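Local coordinates for protein CobC (Shigella flexneri 2a, PDB 6NRU) that probably removes the phosphate from alpha-ribazole 5'-phosphate and adenosylcobalamin 5'-phosphate, a late step in making vitamin B12, as a histidine phosphatase, at residues A[5-10]-A[179-184]. Residues are numbered along the deposited sequence; the frame is centred on the assembly and turned at random.
Sequences RLWLIR and GCWSAI. With SO4 (sulfate ion), chain N.
Arg-5, with CG anti to its backbone N (chi1 169°) and the chain bent at chi3, lays one guanidinium face over the Ala-183 methyl, while its NH1 forms a salt bridge with Asp-185. Leu-6 makes the first pair of antiparallel backbone bonds: its N reaches Ile-184 O at 2.9 Å, and Ile-184 N reaches Leu-6 O at 3.0 Å. On the sheet face carrying Leu-6, Leu-8 and Ile-184, covered by helix 153-163, Leu-6 CB lies beside Ile-184 CG2 at 3.8 Å. On the opposite face, with Ala-183, Trp-7 lies beside Trp-181; the six-membered rings meet obliquely, Trp-7 CZ3 to Trp-181 CZ3 at 3.5 Å, planes at 38°. Arg-5 CD covers a Trp-7 face near the rim. Leu-8 forms the second pair with Ser-182; Leu-8 N stands 35° out of the Ser-182 carbonyl plane, and Leu-8 CD1 crosses to Ile-184 CG2. Ile-9 CG1 crosses Trp-181 CB obliquely, and a water then bridges Arg-10 N and Cys-180 O. Arg-10 NH2 donates to O3 of a sulfate, probably from the crystallisation liquor, also held by Asn-17 and Arg-60. Four backbone bonds thus fix central strand 5-10, flanked by parallel 146-151 and antiparallel 181-187, next to His-11, the probable phosphohistidine-forming residue, consistent with a phosphate site.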
loop_
_atom_site.group_PDB
_atom_site.type_symbol
_atom_site.label_atom_id
_atom_site.label_comp_id
_atom_site.label_asym_id
_atom_site.label_seq_id
_atom_site.Cartn_x
_atom_site.Cartn_y
_atom_site.Cartn_z
ATOM N N ARG A 5 5.301 9.345 -13.317
ATOM C CA ARG A 5 5.848 8.179 -12.638
ATOM C C ARG A 5 5.335 8.133 -11.208
ATOM O O ARG A 5 5.425 9.125 -10.477
ATOM C CB ARG A 5 7.375 8.190 -12.630
ATOM C CG ARG A 5 7.959 7.143 -11.698
ATOM C CD ARG A 5 9.459 7.078 -11.809
ATOM N NE ARG A 5 9.892 6.311 -12.968
ATOM C CZ ARG A 5 11.031 5.631 -13.019
ATOM N NH1 ARG A 5 11.357 4.957 -14.115
ATOM N NH2 ARG A 5 11.845 5.627 -11.971
ATOM N N LEU A 6 4.809 6.978 -10.811
ATOM C CA LEU A 6 4.374 6.740 -9.441
ATOM C C LEU A 6 5.479 6.001 -8.702
ATOM O O LEU A 6 5.859 4.892 -9.094
ATOM C CB LEU A 6 3.076 5.933 -9.414
ATOM C CG LEU A 6 2.013 6.372 -10.423
ATOM C CD1 LEU A 6 0.806 5.458 -10.359
ATOM C CD2 LEU A 6 1.608 7.819 -10.176
ATOM N N TRP A 7 6.006 6.620 -7.653
ATOM C CA TRP A 7 6.970 5.968 -6.779
ATOM C C TRP A 7 6.202 5.323 -5.634
ATOM O O TRP A 7 5.554 6.021 -4.847
ATOM C CB TRP A 7 8.001 6.969 -6.259
ATOM C CG TRP A 7 8.723 7.709 -7.351
ATOM C CD1 TRP A 7 8.234 8.734 -8.111
ATOM C CD2 TRP A 7 10.063 7.479 -7.807
ATOM N NE1 TRP A 7 9.185 9.155 -9.007
ATOM C CE2 TRP A 7 10.318 8.401 -8.840
ATOM C CE3 TRP A 7 11.071 6.581 -7.440
ATOM C CZ2 TRP A 7 11.541 8.451 -9.513
ATOM C CZ3 TRP A 7 12.283 6.634 -8.108
ATOM C CH2 TRP A 7 12.506 7.561 -9.132
ATOM N N LEU A 8 6.256 3.999 -5.555
ATOM C CA LEU A 8 5.451 3.239 -4.607
ATOM C C LEU A 8 6.298 2.843 -3.407
ATOM O O LEU A 8 7.384 2.277 -3.565
ATOM C CB LEU A 8 4.865 1.994 -5.277
ATOM C CG LEU A 8 4.240 2.231 -6.654
ATOM C CD1 LEU A 8 3.706 0.938 -7.248
ATOM C CD2 LEU A 8 3.136 3.277 -6.568
ATOM N N ILE A 9 5.797 3.140 -2.210
ATOM C CA ILE A 9 6.443 2.752 -0.961
ATOM C C ILE A 9 5.385 2.156 -0.046
ATOM O O ILE A 9 4.383 2.812 0.261
ATOM C CB ILE A 9 7.137 3.938 -0.270
ATOM C CG1 ILE A 9 8.404 4.336 -1.025
ATOM C CG2 ILE A 9 7.462 3.593 1.179
ATOM C CD1 ILE A 9 9.237 5.374 -0.299
ATOM N N ARG A 10 5.601 0.917 0.380
ATOM C CA ARG A 10 4.789 0.301 1.415
ATOM C C ARG A 10 5.373 0.656 2.775
ATOM O O ARG A 10 6.594 0.735 2.934
ATOM C CB ARG A 10 4.741 -1.217 1.226
ATOM C CG ARG A 10 4.102 -1.999 2.363
ATOM C CD ARG A 10 4.407 -3.481 2.206
ATOM N NE ARG A 10 3.891 -4.300 3.300
ATOM C CZ ARG A 10 4.151 -5.596 3.433
ATOM N NH1 ARG A 10 4.917 -6.213 2.544
ATOM N NH2 ARG A 10 3.648 -6.277 4.453
ATOM N N GLY A 179 10.704 -1.731 3.425
ATOM C CA GLY A 179 12.061 -1.258 3.268
ATOM C C GLY A 179 12.509 -1.104 1.834
ATOM O O GLY A 179 13.698 -0.857 1.596
ATOM N N CYS A 180 11.599 -1.246 0.875
ATOM C CA CYS A 180 11.891 -1.147 -0.544
ATOM C C CYS A 180 11.021 -0.070 -1.176
ATOM O O CYS A 180 10.093 0.458 -0.559
ATOM C CB CYS A 180 11.650 -2.484 -1.256
ATOM S SG CYS A 180 12.554 -3.897 -0.593
ATOM N N TRP A 181 11.326 0.242 -2.432
ATOM C CA TRP A 181 10.537 1.184 -3.209
ATOM C C TRP A 181 10.375 0.653 -4.626
ATOM O O TRP A 181 11.239 -0.066 -5.140
ATOM C CB TRP A 181 11.180 2.578 -3.228
ATOM C CG TRP A 181 12.547 2.595 -3.838
ATOM C CD1 TRP A 181 13.736 2.404 -3.193
ATOM C CD2 TRP A 181 12.869 2.810 -5.218
ATOM N NE1 TRP A 181 14.777 2.488 -4.087
ATOM C CE2 TRP A 181 14.273 2.738 -5.336
ATOM C CE3 TRP A 181 12.108 3.060 -6.365
ATOM C CZ2 TRP A 181 14.928 2.904 -6.554
ATOM C CZ3 TRP A 181 12.761 3.227 -7.572
ATOM C CH2 TRP A 181 14.158 3.147 -7.658
ATOM N N SER A 182 9.251 1.004 -5.245
ATOM C CA SER A 182 8.939 0.609 -6.610
ATOM C C SER A 182 8.519 1.836 -7.407
ATOM O O SER A 182 8.177 2.880 -6.845
ATOM C CB SER A 182 7.827 -0.444 -6.647
ATOM O OG SER A 182 8.098 -1.494 -5.740
ATOM N N ALA A 183 8.539 1.701 -8.732
ATOM C CA ALA A 183 8.138 2.796 -9.602
ATOM C C ALA A 183 7.464 2.241 -10.849
ATOM O O ALA A 183 7.916 1.244 -11.417
ATOM C CB ALA A 183 9.334 3.675 -9.988
ATOM N N ILE A 184 6.377 2.889 -11.240
ATOM C CA ILE A 184 5.625 2.556 -12.423
ATOM C C ILE A 184 5.359 3.802 -13.265
ATOM O O ILE A 184 4.903 4.792 -12.745
ATOM C CB ILE A 184 4.317 1.848 -12.065
ATOM C CG1 ILE A 184 3.387 1.823 -13.262
ATOM C CG2 ILE A 184 3.665 2.490 -10.859
ATOM C CD1 ILE A 184 2.746 0.490 -13.472
HETATM S S SO4 N . 0.373 -5.641 6.210
HETATM O O1 SO4 N . -0.848 -6.007 5.499
HETATM O O2 SO4 N . 0.552 -6.528 7.356
HETATM O O3 SO4 N . 1.517 -5.769 5.313
HETATM O O4 SO4 N . 0.278 -4.259 6.672
HETATM O O HOH W 1 7.681 -0.768 -0.579
#